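Local atomic coordinates of tudor domain-containing protein 1 (Mus musculus, PDB entry 4B9W), a protein that serves as a scaffold that binds arginine-methylated Piwi proteins and supports piRNA-directed repression of transposable elements during spermatogenesis. Residues R70-F75 with Y83-K88; A74-D79 with V98-Y103; Q161-E166 with G173-D178. One frame throughout, in Å; residues are numbered along the deposited sequence.

How the contacts relate
Contacts 1 and 2 share the strand 71-76, and with it A74 and F75, in the five-stranded antiparallel sheet of the Tudor domain; their centres lie 7 Å apart. Contact 1 pairs that strand with its hairpin partner 81-90, and contact 2 reaches over that partner to strand 96-100. R84 of contact 1 also makes a salt bridge to D102 of contact 2. Contact 3, later in the chain, is the hairpin 160-168/171-178 of a separate mixed sheet on the opposite side of the chain's centre, 26 to 28 Å away between centres. This is consistent with the two-part build of an extended Tudor domain; the methylarginine peptide packs on residues of contacts 1 and 2.

Contact 1: residues R70-F75 with Y83-K88; sequences RPCCAF and YRALVK
P71 to A74 and Y83 to L86 lie side by side as the two arms of an antiparallel beta hairpin, the opening hairpin of the curled Tudor sheet. Two hydrogen-bonded pairs hold it: C72 with A85 and A74 with Y83. In the first, C72 N reaches A85 O at 2.8 Å and the A85 amide returns a bond to C72 O. In the second, A74 N gives Y83 O an equally short bond of 2.8 Å, while Y83 N bonds back to A74 O. One further bond, V87 N to R70 O at 3.0 Å, extends the ladder past P71 and L86.

The tight part is the face carrying C72, A74, Y83 and A85. The methyls A74 CB and A85 CB meet at 3.8 Å, in van der Waals contact, and V98, F100 and L114 also pack on A74. Y83, on this same face, sends its hydroxyl to D79 and packs its side chain against the modified side chain of the bound peptide. On the other face C73 and R84 are also buried, under helix 41-57; the guanidinium of R84 turns away from the hairpin to D102 and to the carbonyls of F121 and L124.

Packing slackens toward the start of the first strand. There P71 and L86 cross obliquely, with the branch CD2 of L86 4.0 Å from P71 CG, and L86 is only partly covered. R70 is solvent-exposed and points away from the partner strand, joining the ladder through its backbone oxygen. Back on the buried face, C72 SG sits between its own backbone N and carbonyl carbon (chi1 53°), 4.1 Å from A85 CB and 4.2 Å from V87 CG2.

Contact 2: residues A74-D79 with V98-Y103; sequences AFFSGD and VHFVDY
A74 O, already bonded within its hairpin, is also met by the edge of the F100 ring, which comes up to it with CE1 at 3.4 Å. F75 O lies near the plane of the same ring, next to CZ, which places the rim of F100 against the backbone of strand 71-76. No hydrogen bond joins 74-79 to 98-103; strand 81-90 runs between them, and they meet on the inner face of the curled sheet, chiefly through the F100 ring, which touches both backbone oxygens and the side chains of A74 and F76. A74 CB lies 3.6 Å from F100 CE1 and 3.9 Å from V98 CG2.

Further along, F76 and F100 form a T-shaped pair, the edge of F76 toward the face of F100, with centroids 5.5 Å apart and planes at 64°. The backbone sets F76 CB 3.7 Å from F100 CZ. Beyond it, CG stands anti to the F76 backbone N (chi1 176°), which swings the ring so that CD1 lies 4.0 Å from F100 CE2. Behind F76 the chain turns, and G78 N lies 3.7 Å above the centre of the F76 ring, packing one of its faces. An alanine in place of F100 would probably leave the edge of F76 without a ring to rest on and open a gap beside A74 CB.

F100, Y103, D79 and Y83 pack on the modified side chain of the peptide and F76 on its backbone. Electron-rich rings beside an acidic group would probably suit a methylated arginine, which keeps its positive charge while gaining apolar methyls, consistent with the aromatic cage of a Tudor domain.

Contact 3: residues Q161-E166 with G173-D178; sequences QARVVE and GVELTD
Residues 161-166 and 173-178 pair as an antiparallel hairpin in the mixed sheet of the extended domain, away from the Tudor sheet. Backbone bonds dominate: Q161 exchanges two with T177 and R163 two with E175, the R163 N to E175 O bond being 2.9 Å.

On the face with A162, V174 and L176 the packing is apolar. The branch CD2 of L176 comes to 3.8 Å from A162 CB, and F32 and V21 of neighbouring strands cover this side. The opposite face carries charge. OE1 of E175 comes to the edge of the R163 guanidinium, 3.6 Å from NE in a long salt bridge, with the guanidinium and carboxylate planes 85° apart; the stronger partner of R163 is D16. V165 CG2 lies 3.5 Å above one face of that guanidinium, toward its rim, and so backs the group from one side.

Past V164 the register slips by one residue. G173 O accepts two bonds, from V165 N at 3.0 Å and from E166 N at 3.3 Å. In return G173 N bonds to E166 O. E166 CG packs on G173, and its carboxylate OE2 bonds to W132 NE1. Two residues facing one make this a classic beta bulge, here in a hairpin consistent with the staphylococcal-nuclease-like, OB-fold half found in extended Tudor domains.

Contact 1: residues R70-F75 with Y83-K88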
ATOM      1  N   ARG A  70      -6.637   4.994  13.225  1.00 14.67           N
ATOM      2  CA  ARG A  70      -7.700   5.747  13.952  1.00 15.43           C
ATOM      3  C   ARG A  70      -8.724   6.410  13.003  1.00 14.67           C
ATOM      4  O   ARG A  70      -8.361   7.019  11.996  1.00 12.98           O
ATOM      5  CB  ARG A  70      -7.106   6.845  14.864  1.00 17.38           C
ATOM      6  CG  ARG A  70      -8.132   7.515  15.779  1.00 19.98           C
ATOM      7  CD  ARG A  70      -7.552   8.603  16.685  1.00 22.71           C
ATOM      8  NE  ARG A  70      -6.438   8.139  17.520  1.00 25.58           N
ATOM      9  CZ  ARG A  70      -6.546   7.490  18.682  1.00 28.95           C
ATOM     10  NH1 ARG A  70      -7.741   7.206  19.210  1.00 32.38           N
ATOM     11  NH2 ARG A  70      -5.443   7.120  19.334  1.00 28.64           N
ATOM     12  N   PRO A  71     -10.017   6.345  13.358  1.00 14.78           N
ATOM     13  CA  PRO A  71     -10.975   7.010  12.501  1.00 14.36           C
ATOM     14  C   PRO A  71     -10.964   8.521  12.698  1.00 13.34           C
ATOM     15  O   PRO A  71     -10.617   9.010  13.768  1.00 12.98           O
ATOM     16  CB  PRO A  71     -12.318   6.399  12.923  1.00 14.79           C
ATOM     17  CG  PRO A  71     -11.989   5.293  13.866  1.00 14.97           C
ATOM     18  CD  PRO A  71     -10.683   5.648  14.470  1.00 14.91           C
ATOM     19  N   CYS A  72     -11.301   9.237  11.639  1.00 12.88           N
ATOM     20  CA  CYS A  72     -11.422  10.690  11.664  1.00 12.96           C
ATOM     21  C   CYS A  72     -12.319  11.143  10.518  1.00 12.78           C
ATOM     22  O   CYS A  72     -12.883  10.305   9.786  1.00 12.58           O
ATOM     23  CB  CYS A  72     -10.047  11.342  11.546  1.00 13.13           C
ATOM     24  SG  CYS A  72      -9.071  10.782  10.124  1.00 13.59           S
ATOM     25  N   CYS A  73     -12.490  12.464  10.433  1.00 12.65           N
ATOM     26  CA  CYS A  73     -13.071  13.168   9.310  1.00 12.40           C
ATOM     27  C   CYS A  73     -11.902  13.818   8.618  1.00 12.45           C
ATOM     28  O   CYS A  73     -11.075  14.457   9.276  1.00 12.04           O
ATOM     29  CB  CYS A  73     -14.021  14.283   9.775  1.00 13.03           C
ATOM     30  SG  CYS A  73     -15.492  13.734  10.676  1.00 13.06           S
ATOM     31  N   ALA A  74     -11.827  13.675   7.294  1.00 12.77           N
ATOM     32  CA  ALA A  74     -10.724  14.235   6.515  1.00 12.35           C
ATOM     33  C   ALA A  74     -11.289  15.028   5.345  1.00 12.33           C
ATOM     34  O   ALA A  74     -12.243  14.603   4.721  1.00 12.25           O
ATOM     35  CB  ALA A  74      -9.803  13.120   6.011  1.00 11.83           C
ATOM     36  N   PHE A  75     -10.692  16.178   5.060  1.00 12.50           N
ATOM     37  CA  PHE A  75     -11.102  17.029   3.949  1.00 13.13           C
ATOM     38  C   PHE A  75     -10.548  16.443   2.650  1.00 13.05           C
ATOM     39  O   PHE A  75      -9.377  16.134   2.581  1.00 12.56           O
ATOM     40  CB  PHE A  75     -10.548  18.443   4.199  1.00 13.49           C
ATOM     41  CG  PHE A  75     -10.859  19.431   3.128  1.00 13.82           C
ATOM     42  CD1 PHE A  75     -12.100  20.023   3.061  1.00 14.47           C
ATOM     43  CD2 PHE A  75      -9.899  19.799   2.202  1.00 14.00           C
ATOM     44  CE1 PHE A  75     -12.395  20.946   2.063  1.00 14.60           C
ATOM     45  CE2 PHE A  75     -10.184  20.726   1.207  1.00 14.12           C
ATOM     46  CZ  PHE A  75     -11.427  21.300   1.140  1.00 14.38           C
ATOM     47  N   TYR A  83     -15.077  13.872   4.562  1.00 11.13           N
ATOM     48  CA  TYR A  83     -15.588  12.511   4.569  1.00 10.91           C
ATOM     49  C   TYR A  83     -14.961  11.707   5.698  1.00 10.54           C
ATOM     50  O   TYR A  83     -13.995  12.137   6.320  1.00 10.16           O
ATOM     51  CB  TYR A  83     -15.295  11.833   3.231  1.00 11.33           C
ATOM     52  CG  TYR A  83     -15.968  12.503   2.055  1.00 11.64           C
ATOM     53  CD1 TYR A  83     -17.274  12.198   1.725  1.00 11.69           C
ATOM     54  CD2 TYR A  83     -15.290  13.458   1.287  1.00 12.08           C
ATOM     55  CE1 TYR A  83     -17.908  12.809   0.665  1.00 12.26           C
ATOM     56  CE2 TYR A  83     -15.912  14.076   0.207  1.00 12.44           C
ATOM     57  CZ  TYR A  83     -17.220  13.737  -0.101  1.00 12.43           C
ATOM     58  OH  TYR A  83     -17.867  14.334  -1.158  1.00 12.93           O
ATOM     59  N   ARG A  84     -15.516  10.524   5.930  1.00 10.52           N
ATOM     60  CA  ARG A  84     -14.983   9.589   6.906  1.00 10.80           C
ATOM     61  C   ARG A  84     -13.673   9.010   6.400  1.00 10.53           C
ATOM     62  O   ARG A  84     -13.506   8.789   5.200  1.00 10.42           O
ATOM     63  CB  ARG A  84     -15.979   8.477   7.180  1.00 11.14           C
ATOM     64  CG  ARG A  84     -17.311   8.983   7.737  1.00 11.28           C
ATOM     65  CD  ARG A  84     -18.111   7.872   8.355  1.00 11.56           C
ATOM     66  NE  ARG A  84     -18.630   6.918   7.371  1.00 11.80           N
ATOM     67  CZ  ARG A  84     -19.332   5.836   7.690  1.00 11.89           C
ATOM     68  NH1 ARG A  84     -19.594   5.560   8.960  1.00 11.83           N
ATOM     69  NH2 ARG A  84     -19.760   5.007   6.738  1.00 12.01           N
ATOM     70  N   ALA A  85     -12.743   8.792   7.320  1.00 10.31           N
ATOM     71  CA  ALA A  85     -11.430   8.306   6.961  1.00 10.02           C
ATOM     72  C   ALA A  85     -10.767   7.566   8.133  1.00 10.34           C
ATOM     73  O   ALA A  85     -11.187   7.695   9.284  1.00  9.49           O
ATOM     74  CB  ALA A  85     -10.576   9.475   6.513  1.00  9.90           C
ATOM     75  N   LEU A  86      -9.762   6.745   7.794  1.00 10.92           N
ATOM     76  CA  LEU A  86      -8.848   6.126   8.727  1.00 11.37           C
ATOM     77  C   LEU A  86      -7.429   6.609   8.424  1.00 11.88           C
ATOM     78  O   LEU A  86      -7.016   6.700   7.251  1.00 11.59           O
ATOM     79  CB  LEU A  86      -8.887   4.587   8.612  1.00 11.84           C
ATOM     80  CG  LEU A  86     -10.069   3.799   9.165  1.00 11.68           C
ATOM     81  CD1 LEU A  86     -10.022   2.355   8.637  1.00 11.72           C
ATOM     82  CD2 LEU A  86     -10.115   3.820  10.697  1.00 11.78           C
ATOM     83  N   VAL A  87      -6.674   6.899   9.483  1.00 12.13           N
ATOM     84  CA  VAL A  87      -5.266   7.238   9.346  1.00 12.36           C
ATOM     85  C   VAL A  87      -4.494   6.011   8.821  1.00 13.11           C
ATOM     86  O   VAL A  87      -4.478   4.940   9.445  1.00 13.29           O
ATOM     87  CB  VAL A  87      -4.697   7.747  10.686  1.00 12.21           C
ATOM     88  CG1 VAL A  87      -3.190   7.968  10.608  1.00 12.40           C
ATOM     89  CG2 VAL A  87      -5.412   9.028  11.099  1.00 11.62           C
ATOM     90  N   LYS A  88      -3.859   6.169   7.666  1.00 13.89           N
ATOM     91  CA  LYS A  88      -3.106   5.092   7.055  1.00 14.64           C
ATOM     92  C   LYS A  88      -1.601   5.290   7.277  1.00 14.12           C
ATOM     93  O   LYS A  88      -0.898   4.344   7.639  1.00 13.48           O
ATOM     94  CB  LYS A  88      -3.445   4.987   5.568  1.00 16.21           C
ATOM     95  CG  LYS A  88      -2.885   3.729   4.916  1.00 18.11           C
ATOM     96  CD  LYS A  88      -3.852   3.140   3.909  1.00 20.21           C
ATOM     97  CE  LYS A  88      -3.911   1.619   3.974  1.00 22.11           C
ATOM     98  NZ  LYS A  88      -3.115   1.010   2.878  1.00 23.75           N
TER

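Contact 2: residues A74-D79 with V98-Y103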
ATOM      1  N   ALA A  74     -11.827  13.675   7.294  1.00 12.77           N
ATOM      2  CA  ALA A  74     -10.724  14.235   6.515  1.00 12.35           C
ATOM      3  C   ALA A  74     -11.289  15.028   5.345  1.00 12.33           C
ATOM      4  O   ALA A  74     -12.243  14.603   4.721  1.00 12.25           O
ATOM      5  CB  ALA A  74      -9.803  13.120   6.011  1.00 11.83           C
ATOM      6  N   PHE A  75     -10.692  16.178   5.060  1.00 12.50           N
ATOM      7  CA  PHE A  75     -11.102  17.029   3.949  1.00 13.13           C
ATOM      8  C   PHE A  75     -10.548  16.443   2.650  1.00 13.05           C
ATOM      9  O   PHE A  75      -9.377  16.134   2.581  1.00 12.56           O
ATOM     10  CB  PHE A  75     -10.548  18.443   4.199  1.00 13.49           C
ATOM     11  CG  PHE A  75     -10.859  19.431   3.128  1.00 13.82           C
ATOM     12  CD1 PHE A  75     -12.100  20.023   3.061  1.00 14.47           C
ATOM     13  CD2 PHE A  75      -9.899  19.799   2.202  1.00 14.00           C
ATOM     14  CE1 PHE A  75     -12.395  20.946   2.063  1.00 14.60           C
ATOM     15  CE2 PHE A  75     -10.184  20.726   1.207  1.00 14.12           C
ATOM     16  CZ  PHE A  75     -11.427  21.300   1.140  1.00 14.38           C
ATOM     17  N   PHE A  76     -11.393  16.259   1.642  1.00 14.08           N
ATOM     18  CA  PHE A  76     -10.966  15.742   0.332  1.00 15.14           C
ATOM     19  C   PHE A  76     -10.938  16.882  -0.696  1.00 16.41           C
ATOM     20  O   PHE A  76     -11.986  17.417  -1.101  1.00 15.91           O
ATOM     21  CB  PHE A  76     -11.892  14.592  -0.127  1.00 14.98           C
ATOM     22  CG  PHE A  76     -11.581  14.070  -1.503  1.00 14.35           C
ATOM     23  CD1 PHE A  76     -10.292  13.658  -1.831  1.00 14.23           C
ATOM     24  CD2 PHE A  76     -12.565  14.011  -2.489  1.00 14.29           C
ATOM     25  CE1 PHE A  76      -9.990  13.187  -3.097  1.00 14.15           C
ATOM     26  CE2 PHE A  76     -12.264  13.546  -3.758  1.00 14.13           C
ATOM     27  CZ  PHE A  76     -10.973  13.136  -4.067  1.00 14.17           C
ATOM     28  N   SER A  77      -9.729  17.265  -1.096  1.00 17.70           N
ATOM     29  CA  SER A  77      -9.526  18.434  -1.956  1.00 18.70           C
ATOM     30  C   SER A  77     -10.092  18.229  -3.368  1.00 18.79           C
ATOM     31  O   SER A  77     -10.421  19.199  -4.039  1.00 18.73           O
ATOM     32  CB  SER A  77      -8.037  18.755  -2.048  1.00 19.09           C
ATOM     33  OG  SER A  77      -7.382  17.585  -2.482  1.00 20.22           O
ATOM     34  N   GLY A  78     -10.198  16.974  -3.800  1.00 18.17           N
ATOM     35  CA  GLY A  78     -10.901  16.621  -5.033  1.00 18.09           C
ATOM     36  C   GLY A  78     -12.276  17.266  -5.212  1.00 18.18           C
ATOM     37  O   GLY A  78     -12.585  17.731  -6.304  1.00 18.97           O
ATOM     38  N   ASP A  79     -13.109  17.299  -4.168  1.00 17.24           N
ATOM     39  CA  ASP A  79     -14.396  18.015  -4.262  1.00 17.03           C
ATOM     40  C   ASP A  79     -14.654  19.042  -3.147  1.00 16.41           C
ATOM     41  O   ASP A  79     -15.702  19.665  -3.126  1.00 15.35           O
ATOM     42  CB  ASP A  79     -15.555  17.015  -4.302  1.00 17.94           C
ATOM     43  CG  ASP A  79     -15.744  16.273  -2.979  1.00 18.27           C
ATOM     44  OD1 ASP A  79     -14.908  16.444  -2.064  1.00 18.59           O
ATOM     45  OD2 ASP A  79     -16.732  15.515  -2.859  1.00 17.67           O
ATOM     46  N   VAL A  98      -4.570   9.463   4.570  1.00  9.32           N
ATOM     47  CA  VAL A  98      -5.830   8.961   5.050  1.00  9.46           C
ATOM     48  C   VAL A  98      -6.508   8.116   3.982  1.00  9.75           C
ATOM     49  O   VAL A  98      -6.436   8.449   2.798  1.00 10.29           O
ATOM     50  CB  VAL A  98      -6.752  10.112   5.479  1.00  9.20           C
ATOM     51  CG1 VAL A  98      -6.166  10.783   6.704  1.00  8.84           C
ATOM     52  CG2 VAL A  98      -6.964  11.101   4.323  1.00  9.05           C
ATOM     53  N   HIS A  99      -7.120   7.021   4.430  1.00 10.06           N
ATOM     54  CA  HIS A  99      -7.972   6.162   3.629  1.00 10.64           C
ATOM     55  C   HIS A  99      -9.397   6.589   3.756  1.00 10.58           C
ATOM     56  O   HIS A  99      -9.998   6.473   4.824  1.00  9.90           O
ATOM     57  CB  HIS A  99      -7.853   4.716   4.098  1.00 11.53           C
ATOM     58  CG  HIS A  99      -8.648   3.761   3.261  1.00 12.62           C
ATOM     59  ND1 HIS A  99      -8.125   3.145   2.174  1.00 14.15           N
ATOM     60  CD2 HIS A  99      -9.978   3.386   3.331  1.00 12.70           C
ATOM     61  CE1 HIS A  99      -9.088   2.379   1.605  1.00 14.45           C
ATOM     62  NE2 HIS A  99     -10.221   2.539   2.324  1.00 13.61           N
ATOM     63  N   PHE A 100      -9.968   7.111   2.676  1.00 10.72           N
ATOM     64  CA  PHE A 100     -11.386   7.483   2.689  1.00 11.05           C
ATOM     65  C   PHE A 100     -12.270   6.226   2.645  1.00 11.20           C
ATOM     66  O   PHE A 100     -12.392   5.587   1.610  1.00 11.15           O
ATOM     67  CB  PHE A 100     -11.675   8.464   1.526  1.00 11.09           C
ATOM     68  CG  PHE A 100     -11.116   9.834   1.768  1.00 10.92           C
ATOM     69  CD1 PHE A 100     -11.754  10.696   2.642  1.00 11.03           C
ATOM     70  CD2 PHE A 100      -9.947  10.259   1.149  1.00 11.00           C
ATOM     71  CE1 PHE A 100     -11.240  11.960   2.906  1.00 10.99           C
ATOM     72  CE2 PHE A 100      -9.426  11.514   1.403  1.00 10.84           C
ATOM     73  CZ  PHE A 100     -10.077  12.371   2.280  1.00 11.32           C
ATOM     74  N   VAL A 101     -12.865   5.878   3.793  1.00 11.31           N
ATOM     75  CA  VAL A 101     -13.448   4.544   4.034  1.00 11.13           C
ATOM     76  C   VAL A 101     -14.735   4.235   3.267  1.00 11.21           C
ATOM     77  O   VAL A 101     -15.084   3.067   3.067  1.00 10.72           O
ATOM     78  CB  VAL A 101     -13.717   4.296   5.537  1.00 11.19           C
ATOM     79  CG1 VAL A 101     -12.421   4.277   6.331  1.00 11.31           C
ATOM     80  CG2 VAL A 101     -14.668   5.327   6.116  1.00 11.05           C
ATOM     81  N   ASP A 102     -15.438   5.270   2.837  1.00 11.47           N
ATOM     82  CA  ASP A 102     -16.646   5.069   2.041  1.00 11.47           C
ATOM     83  C   ASP A 102     -16.416   5.101   0.524  1.00 11.52           C
ATOM     84  O   ASP A 102     -17.386   4.997  -0.226  1.00 11.30           O
ATOM     85  CB  ASP A 102     -17.685   6.114   2.427  1.00 11.32           C
ATOM     86  CG  ASP A 102     -18.160   5.954   3.856  1.00 10.95           C
ATOM     87  OD1 ASP A 102     -18.629   4.849   4.226  1.00 10.83           O
ATOM     88  OD2 ASP A 102     -18.111   6.958   4.585  1.00 10.28           O
ATOM     89  N   TYR A 103     -15.156   5.231   0.075  1.00 11.78           N
ATOM     90  CA  TYR A 103     -14.846   5.348  -1.381  1.00 12.07           C
ATOM     91  C   TYR A 103     -13.623   4.526  -1.823  1.00 12.32           C
ATOM     92  O   TYR A 103     -13.623   3.982  -2.915  1.00 12.21           O
ATOM     93  CB  TYR A 103     -14.688   6.838  -1.800  1.00 12.04           C
ATOM     94  CG  TYR A 103     -15.934   7.663  -1.464  1.00 12.27           C
ATOM     95  CD1 TYR A 103     -16.079   8.238  -0.205  1.00 12.17           C
ATOM     96  CD2 TYR A 103     -16.969   7.824  -2.385  1.00 11.94           C
ATOM     97  CE1 TYR A 103     -17.215   8.945   0.138  1.00 12.35           C
ATOM     98  CE2 TYR A 103     -18.098   8.555  -2.072  1.00 12.25           C
ATOM     99  CZ  TYR A 103     -18.225   9.102  -0.786  1.00 12.69           C
ATOM    100  OH  TYR A 103     -19.352   9.814  -0.417  1.00 12.88           O
TER

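Contact 3: residues Q161-E166 with G173-D178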
ATOM      1  N   GLN A 161     -24.394  -6.049 -11.825  1.00 13.46           N
ATOM      2  CA  GLN A 161     -24.667  -7.106 -10.848  1.00 13.62           C
ATOM      3  C   GLN A 161     -23.368  -7.723 -10.309  1.00 13.36           C
ATOM      4  O   GLN A 161     -22.525  -8.209 -11.070  1.00 12.72           O
ATOM      5  CB  GLN A 161     -25.528  -8.216 -11.484  1.00 14.10           C
ATOM      6  CG  GLN A 161     -25.745  -9.433 -10.603  1.00 14.89           C
ATOM      7  CD  GLN A 161     -26.646 -10.464 -11.254  1.00 16.16           C
ATOM      8  OE1 GLN A 161     -26.191 -11.280 -12.049  1.00 17.16           O
ATOM      9  NE2 GLN A 161     -27.932 -10.422 -10.926  1.00 16.88           N
ATOM     10  N   ALA A 162     -23.216  -7.733  -8.996  1.00 13.64           N
ATOM     11  CA  ALA A 162     -22.067  -8.391  -8.373  1.00 14.30           C
ATOM     12  C   ALA A 162     -22.564  -9.618  -7.645  1.00 14.67           C
ATOM     13  O   ALA A 162     -23.554  -9.561  -6.912  1.00 14.36           O
ATOM     14  CB  ALA A 162     -21.341  -7.458  -7.410  1.00 13.97           C
ATOM     15  N   ARG A 163     -21.879 -10.726  -7.867  1.00 15.27           N
ATOM     16  CA  ARG A 163     -22.084 -11.918  -7.089  1.00 16.44           C
ATOM     17  C   ARG A 163     -20.852 -12.112  -6.200  1.00 16.06           C
ATOM     18  O   ARG A 163     -19.725 -12.184  -6.672  1.00 15.91           O
ATOM     19  CB  ARG A 163     -22.310 -13.125  -7.980  1.00 18.20           C
ATOM     20  CG  ARG A 163     -22.791 -14.320  -7.198  1.00 20.54           C
ATOM     21  CD  ARG A 163     -23.347 -15.398  -8.110  1.00 22.29           C
ATOM     22  NE  ARG A 163     -22.292 -16.087  -8.815  1.00 23.28           N
ATOM     23  CZ  ARG A 163     -21.477 -16.993  -8.273  1.00 27.09           C
ATOM     24  NH1 ARG A 163     -21.572 -17.315  -6.982  1.00 29.13           N
ATOM     25  NH2 ARG A 163     -20.538 -17.580  -9.018  1.00 27.95           N
ATOM     26  N   VAL A 164     -21.088 -12.146  -4.903  1.00 16.26           N
ATOM     27  CA  VAL A 164     -20.029 -12.214  -3.908  1.00 16.86           C
ATOM     28  C   VAL A 164     -19.580 -13.690  -3.833  1.00 17.41           C
ATOM     29  O   VAL A 164     -20.221 -14.481  -3.201  1.00 19.53           O
ATOM     30  CB  VAL A 164     -20.553 -11.645  -2.547  1.00 16.38           C
ATOM     31  CG1 VAL A 164     -19.488 -11.671  -1.465  1.00 15.72           C
ATOM     32  CG2 VAL A 164     -21.083 -10.220  -2.712  1.00 15.76           C
ATOM     33  N   VAL A 165     -18.496 -14.061  -4.501  1.00 18.22           N
ATOM     34  CA  VAL A 165     -18.076 -15.478  -4.594  1.00 18.61           C
ATOM     35  C   VAL A 165     -17.204 -15.883  -3.404  1.00 19.37           C
ATOM     36  O   VAL A 165     -17.320 -17.001  -2.893  1.00 17.45           O
ATOM     37  CB  VAL A 165     -17.318 -15.757  -5.927  1.00 18.47           C
ATOM     38  CG1 VAL A 165     -16.767 -17.184  -5.997  1.00 18.16           C
ATOM     39  CG2 VAL A 165     -18.226 -15.481  -7.120  1.00 18.85           C
ATOM     40  N   GLU A 166     -16.313 -14.982  -2.988  1.00 21.22           N
ATOM     41  CA  GLU A 166     -15.469 -15.248  -1.827  1.00 23.86           C
ATOM     42  C   GLU A 166     -15.336 -13.989  -0.967  1.00 25.39           C
ATOM     43  O   GLU A 166     -15.282 -12.864  -1.497  1.00 27.11           O
ATOM     44  CB  GLU A 166     -14.101 -15.824  -2.244  1.00 24.33           C
ATOM     45  CG  GLU A 166     -13.033 -14.801  -2.521  1.00 25.49           C
ATOM     46  CD  GLU A 166     -11.838 -15.378  -3.267  1.00 27.21           C
ATOM     47  OE1 GLU A 166     -11.401 -16.508  -2.922  1.00 28.57           O
ATOM     48  OE2 GLU A 166     -11.325 -14.687  -4.193  1.00 27.52           O
ATOM     49  N   GLY A 173     -13.992 -11.084  -3.326  1.00 17.34           N
ATOM     50  CA  GLY A 173     -13.816 -11.503  -4.715  1.00 16.31           C
ATOM     51  C   GLY A 173     -15.191 -11.629  -5.362  1.00 15.90           C
ATOM     52  O   GLY A 173     -16.066 -12.320  -4.840  1.00 16.41           O
ATOM     53  N   VAL A 174     -15.394 -10.958  -6.487  1.00 14.88           N
ATOM     54  CA  VAL A 174     -16.711 -10.894  -7.127  1.00 14.22           C
ATOM     55  C   VAL A 174     -16.658 -11.295  -8.587  1.00 14.58           C
ATOM     56  O   VAL A 174     -15.614 -11.197  -9.244  1.00 13.84           O
ATOM     57  CB  VAL A 174     -17.321  -9.470  -7.077  1.00 13.89           C
ATOM     58  CG1 VAL A 174     -17.581  -9.046  -5.638  1.00 12.81           C
ATOM     59  CG2 VAL A 174     -16.405  -8.475  -7.796  1.00 13.49           C
ATOM     60  N   GLU A 175     -17.800 -11.775  -9.070  1.00 15.70           N
ATOM     61  CA  GLU A 175     -18.083 -11.900 -10.484  1.00 16.23           C
ATOM     62  C   GLU A 175     -19.018 -10.738 -10.814  1.00 15.91           C
ATOM     63  O   GLU A 175     -20.025 -10.522 -10.108  1.00 15.51           O
ATOM     64  CB  GLU A 175     -18.752 -13.256 -10.733  1.00 18.91           C
ATOM     65  CG  GLU A 175     -19.045 -13.600 -12.178  1.00 21.35           C
ATOM     66  CD  GLU A 175     -20.179 -14.623 -12.305  1.00 24.28           C
ATOM     67  OE1 GLU A 175     -21.341 -14.347 -11.865  1.00 26.48           O
ATOM     68  OE2 GLU A 175     -19.910 -15.705 -12.864  1.00 26.63           O
ATOM     69  N   LEU A 176     -18.663  -9.969 -11.844  1.00 15.21           N
ATOM     70  CA  LEU A 176     -19.388  -8.750 -12.252  1.00 14.27           C
ATOM     71  C   LEU A 176     -20.067  -8.979 -13.598  1.00 14.25           C
ATOM     72  O   LEU A 176     -19.429  -9.434 -14.562  1.00 13.05           O
ATOM     73  CB  LEU A 176     -18.435  -7.564 -12.408  1.00 13.78           C
ATOM     74  CG  LEU A 176     -17.901  -6.818 -11.182  1.00 13.85           C
ATOM     75  CD1 LEU A 176     -17.210  -5.534 -11.630  1.00 13.59           C
ATOM     76  CD2 LEU A 176     -19.003  -6.490 -10.183  1.00 13.58           C
ATOM     77  N   THR A 177     -21.353  -8.675 -13.661  1.00 13.64           N
ATOM     78  CA  THR A 177     -22.072  -8.805 -14.900  1.00 14.06           C
ATOM     79  C   THR A 177     -22.820  -7.524 -15.196  1.00 14.03           C
ATOM     80  O   THR A 177     -23.494  -6.952 -14.335  1.00 14.22           O
ATOM     81  CB  THR A 177     -23.051 -10.011 -14.868  1.00 14.33           C
ATOM     82  OG1 THR A 177     -22.380 -11.163 -14.354  1.00 13.83           O
ATOM     83  CG2 THR A 177     -23.587 -10.309 -16.250  1.00 13.99           C
ATOM     84  N   ASP A 178     -22.689  -7.096 -16.437  1.00 14.78           N
ATOM     85  CA  ASP A 178     -23.422  -5.973 -16.990  1.00 14.91           C
ATOM     86  C   ASP A 178     -24.785  -6.456 -17.546  1.00 15.13           C
ATOM     87  O   ASP A 178     -24.845  -7.221 -18.491  1.00 14.95           O
ATOM     88  CB  ASP A 178     -22.541  -5.352 -18.070  1.00 14.93           C
ATOM     89  CG  ASP A 178     -23.198  -4.205 -18.811  1.00 15.54           C
ATOM     90  OD1 ASP A 178     -24.343  -3.820 -18.497  1.00 16.48           O
ATOM     91  OD2 ASP A 178     -22.541  -3.690 -19.738  1.00 15.87           O
TER